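Local coordinates for protein alanine racemase (PDB 3HUR) that belongs to the alanine racemase family, whose subunits join an N-terminal TIM-barrel domain to a beta-rich C-terminal domain, at residues F138-A141 against D142-S145; E182-R185 against R186-E189; Q194-P198 against S199-M203; H213-P216 against R217-F220. All coordinates share one frame; numbering follows the deposited sequence.

Contact 1: F138-A141 against D142-S145; sequences FDKA and DEIS
Phe138 lies against Ile144 where the loop 138-140 runs into helix 141-153. CB of Phe138 comes to 3.6 Å from CG1 of Ile144, and the aromatic ring slants past that branch while its CE1 atom passes the carbonyl O of Glu143 at 4.0 Å, obliquely to the ring. Lys140 holds the N-cap position, and the polar accounts of the first helical turn start with its carbonyl: Ile144 N gives its hydrogen to Lys140 O at 3.2 Å, with an N-H...O angle of 149°. The next rung is weaker, Ser145 N reaching Ala141 O at 3.3 Å; that oxygen is also used by NE2 of Gln194, from the loop after helix 174-191. Ser145 OG turns back along its own helix and donates to Asp142 O at 3.2 Å, an acceptor within its own helical turn. Asp142 CG sits between the backbone N and the carbonyl carbon (chi1 58°), which swings the carboxylate back toward the cap and brings OD2 to 3.4 Å from CB of Lys140. Lys140 is extended beyond CG, yet its NZ stays 4.5 Å from OE2 of Glu143, too far for a salt bridge. The chemistry is thus that of a helix start held mainly by main-chain bonds from Ile144 N and, weakly, Ser145 N, with an apolar Phe138-Ile144 contact beside them, whereas the charged side chains probably contribute only diffuse electrostatics at the surface.

Contact 2: E182-R185 against R186-E189; sequences EQLR and RWQE
Glu182 and Arg186, one helical turn apart on helix 174-191, lie side by side and point the same way. OE2 of Glu182 stands over a face of the guanidinium, 2.9 Å from NH2 of Arg186, and the two planes are 56° apart; the salt bridge is therefore a face-on approach and not a coplanar, two-pronged one. The bend of Arg186 at chi2 (136°) folds its chain back along the helix and places the group beneath that oxygen. A second i to i+4 bridge joins Arg185 NH1 to Glu189 OE2 at 2.8 Å. Here Arg185 bends at both chi2 and chi3, so that its CD too passes OE2 of Glu189, at 3.4 Å. Both residues of this bridge are exposed, and solvent probably screens it. The other face of the helix is buried and mostly apolar: CD1 of Leu184 meets CD1 of the Trp187 indole at 4.4 Å, a light touch between two buried residues, and buried Gln183 has its OE1 satisfied by the backbone N of Ala167. Four consecutive main-chain bonds underlie both faces, the straightest running from Glu189 N to Arg185 O at 2.7 Å and 177°. Helix 174-191 is the helical part of a beta-alpha-beta unit, between strands 157-163 and 201-202. This buried face packs inward, with Trp187 resting on Ile129 and Met203, while the bridged charges line the outer side of the barrel.

Contact 3: Q194-P198 against S199-M203; sequences QGFDP and SLFSM
Asp197 and Ser199 form an Asx turn at the tight corner, with a 3-10 segment, that leads from helix 174-191 into barrel strand 201-202. OD1 of Asp197 takes two hydrogens, from Ser199 N at 2.9 Å and from Ser199 OG at 2.5 Å, both arriving above the same face of the carboxylate; this double grip probably restrains the rotation of the carboxylate. Its CG is anti to the backbone N (chi1 175°), which carries the carboxylate forward to the N-H and hydroxyl of Ser199. Two i to i+3 bonds brace the main chain: Leu200 N to Asp197 O at 3.1 Å, with an N-H...O angle of 163°, and Phe201 N to Pro198 O at 3.3 Å.

Phe201 can be followed outward from this corner. CB and CG pass close to the Pro198 carbonyl, CB being 3.6 Å from Pro198 O. Along one side of the ring, CD2 stays near that same oxygen and CE2 moves on to Pro198 CA at 3.8 Å. At the far end, CE1 and CZ both lie 3.8 Å from CB of Phe196, and the two side chains cross at about a right angle. Beyond these segments the Phe201 ring meets the Trp187 indole edge-to-face, and Phe196 lies on Leu159 and Val162 of strand 157-163. The Phe196 ring itself is touched obliquely, its CD2 coming to 4.1 Å from CE1 of Phe201.

Contact 4: H213-P216 against R217-F220; sequences HDDP and RISF
Asp215 and Arg217 clasp each other across a type I beta turn running from Asp215 to Ile218. In the first shell, OD1 of Asp215 accepts from Arg217 NE at 3.1 Å through its syn lone pair and lies close to the guanidinium plane. The same oxygen takes Arg217 N, also at 3.1 Å but from well above the carboxylate plane, which makes an Asx turn inside the beta turn. A weak bond from Arg217 NH2 to Asp215 OD2 at 3.0 Å, with a bent N-H...O angle of 127°, completes a two-pronged salt bridge whose planes stand 36° apart. The bend of Arg217 at chi3 (-67°) turns the head group back so that its NE edge meets the Asp215 carboxylate. The turn is closed by Ile218 N bonding to Asp215 O at 3.1 Å. That carbonyl also lies near the plane of the Phe220 ring, 4.0 Å from its CE2, while CZ of the ring reaches His213 CA at 3.8 Å; the Phe220 ring thus touches both His213 and Asp215.

Farther out, Arg217 and His213 each have a partner elsewhere in the chain. Glu181 forms a salt bridge with NH1 of Arg217, giving the guanidinium a second acid. His213 is anchored by ND1 bonding to Trp29 O and by stacking on the Trp29 ring. The loop therefore leads from helix 206-211 to strand 222-223 with one end fastened to helix 16-30 and its tip to helix 174-191, where Ile218 rests on Phe180 and Leu184.

All four contacts are local and follow one another along the N-terminal barrel domain. Contact 1 is a helix start and contact 2 lies within a helix; both are partly buried. Contacts 3 and 4 are surface corners, each an Asp-Pro turn in which the Asp carboxylate accepts a bond from the main-chain N-H two residues on. Charge pairing is firm in contacts 2 and 4 but only loose in contact 1. Helix 174-191 carries contact 2, is followed by the corner of contact 3 and receives the loop of contact 4, while contact 1 starts helix 141-153. Contact 2 touches the other three, Leu184 CD1 lying 3.8 Å from Met203 CE.

Contact 1: F138-A141 against D142-S145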
loop_
_atom_site.group_PDB
_atom_site.type_symbol
_atom_site.label_atom_id
_atom_site.label_comp_id
_atom_site.label_asym_id
_atom_site.label_seq_id
_atom_site.Cartn_x
_atom_site.Cartn_y
_atom_site.Cartn_z
ATOM N N PHE A 138 7.805 -27.174 -31.161
ATOM C CA PHE A 138 7.255 -28.203 -32.030
ATOM C C PHE A 138 6.321 -29.164 -31.325
ATOM O O PHE A 138 6.727 -29.790 -30.354
ATOM C CB PHE A 138 8.403 -29.023 -32.582
ATOM C CG PHE A 138 9.347 -28.246 -33.452
ATOM C CD1 PHE A 138 9.324 -28.403 -34.830
ATOM C CD2 PHE A 138 10.277 -27.378 -32.890
ATOM C CE1 PHE A 138 10.204 -27.689 -35.638
ATOM C CE2 PHE A 138 11.155 -26.670 -33.670
ATOM C CZ PHE A 138 11.125 -26.816 -35.051
ATOM N N ASP A 139 5.092 -29.306 -31.833
ATOM C CA ASP A 139 4.091 -30.229 -31.248
ATOM C C ASP A 139 3.628 -31.382 -32.177
ATOM O O ASP A 139 2.665 -32.106 -31.864
ATOM C CB ASP A 139 2.858 -29.454 -30.741
ATOM C CG ASP A 139 2.086 -28.757 -31.852
ATOM O OD1 ASP A 139 2.472 -28.854 -33.035
ATOM O OD2 ASP A 139 1.074 -28.103 -31.533
ATOM N N LYS A 140 4.325 -31.563 -33.294
ATOM C CA LYS A 140 3.972 -32.592 -34.274
ATOM C C LYS A 140 5.188 -33.436 -34.629
ATOM O O LYS A 140 6.274 -32.915 -34.853
ATOM C CB LYS A 140 3.382 -31.937 -35.519
ATOM C CG LYS A 140 1.984 -31.350 -35.281
ATOM C CD LYS A 140 1.518 -30.538 -36.496
ATOM C CE LYS A 140 0.298 -29.654 -36.177
ATOM N NZ LYS A 140 0.050 -28.686 -37.285
ATOM N N ALA A 141 5.000 -34.746 -34.664
ATOM C CA ALA A 141 6.104 -35.681 -34.833
ATOM C C ALA A 141 6.756 -35.547 -36.201
ATOM O O ALA A 141 7.968 -35.685 -36.320
ATOM C CB ALA A 141 5.620 -37.120 -34.600
ATOM N N ASP A 142 5.960 -35.251 -37.224
ATOM C CA ASP A 142 6.496 -35.116 -38.588
ATOM C C ASP A 142 7.325 -33.827 -38.771
ATOM O O ASP A 142 8.383 -33.837 -39.421
ATOM C CB ASP A 142 5.385 -35.241 -39.654
ATOM C CG ASP A 142 4.262 -34.205 -39.483
ATOM O OD1 ASP A 142 3.692 -33.783 -40.519
ATOM O OD2 ASP A 142 3.948 -33.817 -38.327
ATOM N N GLU A 143 6.864 -32.730 -38.173
ATOM C CA GLU A 143 7.616 -31.463 -38.178
ATOM C C GLU A 143 8.983 -31.576 -37.470
ATOM O O GLU A 143 9.972 -30.965 -37.905
ATOM C CB GLU A 143 6.773 -30.351 -37.551
ATOM C CG GLU A 143 5.579 -29.868 -38.404
ATOM C CD GLU A 143 4.964 -28.573 -37.842
ATOM O OE1 GLU A 143 5.148 -28.304 -36.622
ATOM O OE2 GLU A 143 4.315 -27.814 -38.606
ATOM N N ILE A 144 9.047 -32.382 -36.414
ATOM C CA ILE A 144 10.291 -32.561 -35.687
ATOM C C ILE A 144 11.292 -33.270 -36.581
ATOM O O ILE A 144 12.425 -32.814 -36.718
ATOM C CB ILE A 144 10.079 -33.315 -34.361
ATOM C CG1 ILE A 144 9.297 -32.431 -33.386
ATOM C CG2 ILE A 144 11.406 -33.743 -33.738
ATOM C CD1 ILE A 144 8.449 -33.194 -32.376
ATOM N N SER A 145 10.875 -34.363 -37.233
ATOM C CA SER A 145 11.792 -35.048 -38.150
ATOM C C SER A 145 12.090 -34.206 -39.393
ATOM O O SER A 145 13.209 -34.234 -39.881
ATOM C CB SER A 145 11.336 -36.476 -38.512
ATOM O OG SER A 145 10.109 -36.475 -39.189
#

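Contact 2: E182-R185 against R186-E189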
loop_
_atom_site.group_PDB
_atom_site.type_symbol
_atom_site.label_atom_id
_atom_site.label_comp_id
_atom_site.label_asym_id
_atom_site.label_seq_id
_atom_site.Cartn_x
_atom_site.Cartn_y
_atom_site.Cartn_z
ATOM N N GLU A 182 0.346 -36.709 -18.959
ATOM C CA GLU A 182 -0.021 -36.328 -20.313
ATOM C C GLU A 182 1.172 -35.700 -21.022
ATOM O O GLU A 182 1.493 -36.067 -22.162
ATOM C CB GLU A 182 -1.190 -35.359 -20.286
ATOM C CG GLU A 182 -1.712 -34.956 -21.630
ATOM C CD GLU A 182 -2.930 -34.011 -21.539
ATOM O OE1 GLU A 182 -3.597 -33.935 -20.463
ATOM O OE2 GLU A 182 -3.229 -33.344 -22.562
ATOM N N GLN A 183 1.855 -34.784 -20.341
ATOM C CA GLN A 183 3.025 -34.137 -20.928
ATOM C C GLN A 183 4.133 -35.154 -21.233
ATOM O O GLN A 183 4.751 -35.123 -22.306
ATOM C CB GLN A 183 3.556 -33.036 -20.001
ATOM C CG GLN A 183 2.673 -31.780 -19.914
ATOM C CD GLN A 183 3.419 -30.557 -19.368
ATOM O OE1 GLN A 183 3.682 -30.436 -18.164
ATOM N NE2 GLN A 183 3.764 -29.663 -20.264
ATOM N N LEU A 184 4.394 -36.054 -20.292
ATOM C CA LEU A 184 5.394 -37.096 -20.517
ATOM C C LEU A 184 5.000 -38.017 -21.704
ATOM O O LEU A 184 5.860 -38.452 -22.472
ATOM C CB LEU A 184 5.569 -37.908 -19.248
ATOM C CG LEU A 184 6.712 -38.912 -19.211
ATOM C CD1 LEU A 184 8.041 -38.224 -19.588
ATOM C CD2 LEU A 184 6.758 -39.589 -17.823
ATOM N N ARG A 185 3.703 -38.271 -21.876
ATOM C CA ARG A 185 3.241 -39.037 -23.044
ATOM C C ARG A 185 3.647 -38.261 -24.309
ATOM O O ARG A 185 4.372 -38.802 -25.171
ATOM C CB ARG A 185 1.724 -39.397 -22.928
ATOM C CG ARG A 185 0.861 -39.615 -24.236
ATOM C CD ARG A 185 0.177 -40.979 -24.214
ATOM N NE ARG A 185 -1.284 -41.043 -24.406
ATOM C CZ ARG A 185 -1.936 -41.691 -25.399
ATOM N NH1 ARG A 185 -1.297 -42.301 -26.408
ATOM N NH2 ARG A 185 -3.269 -41.693 -25.406
ATOM N N ARG A 186 3.254 -36.990 -24.382
ATOM C CA ARG A 186 3.586 -36.183 -25.556
ATOM C C ARG A 186 5.090 -36.116 -25.851
ATOM O O ARG A 186 5.501 -36.238 -27.008
ATOM C CB ARG A 186 3.013 -34.783 -25.421
ATOM C CG ARG A 186 1.570 -34.638 -25.925
ATOM C CD ARG A 186 0.797 -33.812 -24.894
ATOM N NE ARG A 186 -0.563 -33.440 -25.305
ATOM C CZ ARG A 186 -1.315 -32.519 -24.685
ATOM N NH1 ARG A 186 -0.856 -31.845 -23.621
ATOM N NH2 ARG A 186 -2.536 -32.266 -25.131
ATOM N N TRP A 187 5.911 -35.930 -24.817
ATOM C CA TRP A 187 7.362 -35.919 -25.001
ATOM C C TRP A 187 7.800 -37.171 -25.771
ATOM O O TRP A 187 8.439 -37.087 -26.819
ATOM C CB TRP A 187 8.069 -35.826 -23.648
ATOM C CG TRP A 187 9.525 -36.113 -23.701
ATOM C CD1 TRP A 187 10.152 -37.270 -23.311
ATOM C CD2 TRP A 187 10.559 -35.231 -24.153
ATOM N NE1 TRP A 187 11.513 -37.151 -23.485
ATOM C CE2 TRP A 187 11.784 -35.913 -24.010
ATOM C CE3 TRP A 187 10.572 -33.925 -24.653
ATOM C CZ2 TRP A 187 12.995 -35.342 -24.372
ATOM C CZ3 TRP A 187 11.771 -33.361 -25.014
ATOM C CH2 TRP A 187 12.970 -34.065 -24.871
ATOM N N GLN A 188 7.417 -38.323 -25.236
ATOM C CA GLN A 188 7.724 -39.620 -25.839
ATOM C C GLN A 188 7.108 -39.779 -27.231
ATOM O O GLN A 188 7.804 -40.079 -28.184
ATOM C CB GLN A 188 7.250 -40.724 -24.918
ATOM C CG GLN A 188 8.003 -40.813 -23.592
ATOM C CD GLN A 188 7.366 -41.815 -22.702
ATOM O OE1 GLN A 188 6.320 -42.322 -23.049
ATOM N NE2 GLN A 188 7.967 -42.107 -21.543
ATOM N N GLU A 189 5.834 -39.494 -27.386
ATOM C CA GLU A 189 5.244 -39.560 -28.727
ATOM C C GLU A 189 6.025 -38.724 -29.712
ATOM O O GLU A 189 6.200 -39.099 -30.885
ATOM C CB GLU A 189 3.775 -39.131 -28.721
ATOM C CG GLU A 189 2.856 -40.190 -28.051
ATOM C CD GLU A 189 1.408 -39.738 -27.899
ATOM O OE1 GLU A 189 1.126 -38.514 -28.032
ATOM O OE2 GLU A 189 0.561 -40.623 -27.622
#

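Contact 3: Q194-P198 against S199-M203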
loop_
_atom_site.group_PDB
_atom_site.type_symbol
_atom_site.label_atom_id
_atom_site.label_comp_id
_atom_site.label_asym_id
_atom_site.label_seq_id
_atom_site.Cartn_x
_atom_site.Cartn_y
_atom_site.Cartn_z
ATOM N N GLN A 194 12.814 -40.738 -33.277
ATOM C CA GLN A 194 13.340 -39.603 -34.065
ATOM C C GLN A 194 14.828 -39.730 -34.319
ATOM O O GLN A 194 15.345 -39.127 -35.234
ATOM C CB GLN A 194 13.046 -38.275 -33.370
ATOM C CG GLN A 194 11.554 -38.001 -33.236
ATOM C CD GLN A 194 10.914 -37.545 -34.528
ATOM O OE1 GLN A 194 11.573 -37.448 -35.579
ATOM N NE2 GLN A 194 9.617 -37.232 -34.454
ATOM N N GLY A 195 15.510 -40.519 -33.509
ATOM C CA GLY A 195 16.940 -40.749 -33.701
ATOM C C GLY A 195 17.877 -39.734 -33.050
ATOM O O GLY A 195 19.064 -39.665 -33.416
ATOM N N PHE A 196 17.364 -38.961 -32.079
ATOM C CA PHE A 196 18.161 -37.905 -31.457
ATOM C C PHE A 196 19.216 -38.517 -30.586
ATOM O O PHE A 196 18.911 -39.374 -29.785
ATOM C CB PHE A 196 17.301 -36.980 -30.577
ATOM C CG PHE A 196 16.541 -35.946 -31.337
ATOM C CD1 PHE A 196 17.199 -35.065 -32.157
ATOM C CD2 PHE A 196 15.176 -35.847 -31.206
ATOM C CE1 PHE A 196 16.516 -34.113 -32.867
ATOM C CE2 PHE A 196 14.461 -34.898 -31.914
ATOM C CZ PHE A 196 15.124 -34.025 -32.743
ATOM N N ASP A 197 20.453 -38.056 -30.718
ATOM C CA ASP A 197 21.482 -38.387 -29.724
ATOM C C ASP A 197 20.903 -38.038 -28.352
ATOM O O ASP A 197 20.622 -36.898 -28.077
ATOM C CB ASP A 197 22.772 -37.619 -30.011
ATOM C CG ASP A 197 23.847 -37.827 -28.942
ATOM O OD1 ASP A 197 23.557 -38.343 -27.832
ATOM O OD2 ASP A 197 25.012 -37.451 -29.209
ATOM N N PRO A 198 20.679 -39.040 -27.501
ATOM C CA PRO A 198 20.008 -38.855 -26.231
ATOM C C PRO A 198 20.750 -37.990 -25.213
ATOM O O PRO A 198 20.155 -37.561 -24.214
ATOM C CB PRO A 198 19.930 -40.290 -25.693
ATOM C CG PRO A 198 21.146 -40.941 -26.286
ATOM C CD PRO A 198 21.094 -40.446 -27.679
ATOM N N SER A 199 22.038 -37.789 -25.398
ATOM C CA SER A 199 22.756 -36.905 -24.499
ATOM C C SER A 199 22.350 -35.415 -24.707
ATOM O O SER A 199 22.762 -34.573 -23.935
ATOM C CB SER A 199 24.254 -37.068 -24.693
ATOM O OG SER A 199 24.523 -36.820 -26.040
ATOM N N LEU A 200 21.558 -35.115 -25.741
ATOM C CA LEU A 200 21.034 -33.783 -25.973
ATOM C C LEU A 200 19.687 -33.487 -25.229
ATOM O O LEU A 200 19.145 -32.370 -25.285
ATOM C CB LEU A 200 20.825 -33.611 -27.478
ATOM C CG LEU A 200 22.049 -33.768 -28.403
ATOM C CD1 LEU A 200 21.637 -33.639 -29.893
ATOM C CD2 LEU A 200 23.173 -32.725 -28.085
ATOM N N PHE A 201 19.126 -34.479 -24.544
ATOM C CA PHE A 201 17.813 -34.294 -23.980
ATOM C C PHE A 201 17.878 -33.459 -22.720
ATOM O O PHE A 201 18.713 -33.676 -21.870
ATOM C CB PHE A 201 17.136 -35.635 -23.700
ATOM C CG PHE A 201 16.647 -36.366 -24.944
ATOM C CD1 PHE A 201 16.178 -35.676 -26.056
ATOM C CD2 PHE A 201 16.641 -37.755 -24.972
ATOM C CE1 PHE A 201 15.734 -36.356 -27.180
ATOM C CE2 PHE A 201 16.189 -38.465 -26.094
ATOM C CZ PHE A 201 15.739 -37.764 -27.197
ATOM N N SER A 202 17.000 -32.483 -22.601
ATOM C CA SER A 202 16.884 -31.757 -21.360
ATOM C C SER A 202 15.444 -31.659 -20.993
ATOM O O SER A 202 14.666 -31.034 -21.708
ATOM C CB SER A 202 17.472 -30.333 -21.449
ATOM O OG SER A 202 17.328 -29.682 -20.192
ATOM N N MET A 203 15.116 -32.215 -19.835
ATOM C CA MET A 203 13.734 -32.362 -19.446
ATOM C C MET A 203 13.368 -31.638 -18.155
ATOM O O MET A 203 12.207 -31.266 -18.003
ATOM C CB MET A 203 13.392 -33.895 -19.322
ATOM C CG MET A 203 13.375 -34.633 -20.701
ATOM S SD MET A 203 12.921 -36.388 -20.705
ATOM C CE MET A 203 11.190 -36.248 -20.530
#

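Contact 4: H213-P216 against R217-F220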
loop_
_atom_site.group_PDB
_atom_site.type_symbol
_atom_site.label_atom_id
_atom_site.label_comp_id
_atom_site.label_asym_id
_atom_site.label_seq_id
_atom_site.Cartn_x
_atom_site.Cartn_y
_atom_site.Cartn_z
ATOM N N HIS A 213 13.149 -37.004 -9.021
ATOM C CA HIS A 213 14.493 -37.489 -9.339
ATOM C C HIS A 213 14.605 -39.021 -9.465
ATOM O O HIS A 213 15.629 -39.524 -9.928
ATOM C CB HIS A 213 15.504 -36.976 -8.330
ATOM C CG HIS A 213 15.414 -37.625 -6.998
ATOM N ND1 HIS A 213 16.539 -37.985 -6.286
ATOM C CD2 HIS A 213 14.350 -37.947 -6.223
ATOM C CE1 HIS A 213 16.167 -38.524 -5.136
ATOM N NE2 HIS A 213 14.844 -38.510 -5.070
ATOM N N ASP A 214 13.583 -39.752 -9.039
ATOM C CA ASP A 214 13.666 -41.213 -9.061
ATOM C C ASP A 214 12.860 -41.826 -10.183
ATOM O O ASP A 214 12.856 -43.032 -10.347
ATOM C CB ASP A 214 13.183 -41.776 -7.728
ATOM C CG ASP A 214 14.207 -41.613 -6.620
ATOM O OD1 ASP A 214 15.419 -41.479 -6.931
ATOM O OD2 ASP A 214 13.799 -41.633 -5.433
ATOM N N ASP A 215 12.166 -41.003 -10.946
ATOM C CA ASP A 215 11.444 -41.473 -12.092
ATOM C C ASP A 215 12.407 -41.659 -13.276
ATOM O O ASP A 215 12.881 -40.676 -13.871
ATOM C CB ASP A 215 10.342 -40.488 -12.442
ATOM C CG ASP A 215 9.416 -41.003 -13.531
ATOM O OD1 ASP A 215 9.681 -42.090 -14.105
ATOM O OD2 ASP A 215 8.422 -40.298 -13.828
ATOM N N PRO A 216 12.681 -42.924 -13.650
ATOM C CA PRO A 216 13.610 -43.230 -14.760
ATOM C C PRO A 216 13.148 -42.729 -16.112
ATOM O O PRO A 216 13.932 -42.689 -17.050
ATOM C CB PRO A 216 13.647 -44.749 -14.775
ATOM C CG PRO A 216 13.240 -45.158 -13.392
ATOM C CD PRO A 216 12.241 -44.142 -12.956
ATOM N N ARG A 217 11.877 -42.366 -16.220
ATOM C CA ARG A 217 11.339 -41.892 -17.482
ATOM C C ARG A 217 11.797 -40.465 -17.799
ATOM O O ARG A 217 11.655 -39.990 -18.948
ATOM C CB ARG A 217 9.816 -41.911 -17.428
ATOM C CG ARG A 217 9.153 -43.314 -17.384
ATOM C CD ARG A 217 7.624 -43.208 -17.252
ATOM N NE ARG A 217 7.233 -42.646 -15.966
ATOM C CZ ARG A 217 6.025 -42.178 -15.665
ATOM N NH1 ARG A 217 5.054 -42.198 -16.548
ATOM N NH2 ARG A 217 5.789 -41.659 -14.458
ATOM N N ILE A 218 12.281 -39.762 -16.771
ATOM C CA ILE A 218 12.781 -38.409 -16.946
ATOM C C ILE A 218 14.285 -38.500 -17.196
ATOM O O ILE A 218 15.017 -39.136 -16.431
ATOM C CB ILE A 218 12.518 -37.514 -15.700
ATOM C CG1 ILE A 218 11.052 -37.566 -15.249
ATOM C CG2 ILE A 218 12.868 -36.089 -15.993
ATOM C CD1 ILE A 218 10.075 -36.986 -16.243
ATOM N N SER A 219 14.742 -37.896 -18.278
ATOM C CA SER A 219 16.189 -37.766 -18.496
ATOM C C SER A 219 16.769 -36.564 -17.721
ATOM O O SER A 219 16.292 -35.438 -17.814
ATOM C CB SER A 219 16.508 -37.583 -19.978
ATOM O OG SER A 219 17.895 -37.320 -20.155
ATOM N N PHE A 220 17.809 -36.837 -16.960
ATOM C CA PHE A 220 18.535 -35.814 -16.265
ATOM C C PHE A 220 19.849 -35.547 -16.965
ATOM O O PHE A 220 20.793 -35.003 -16.394
ATOM C CB PHE A 220 18.663 -36.239 -14.820
ATOM C CG PHE A 220 17.329 -36.339 -14.152
ATOM C CD1 PHE A 220 16.644 -35.179 -13.790
ATOM C CD2 PHE A 220 16.714 -37.567 -13.976
ATOM C CE1 PHE A 220 15.390 -35.236 -13.215
ATOM C CE2 PHE A 220 15.459 -37.646 -13.394
ATOM C CZ PHE A 220 14.792 -36.466 -13.006
#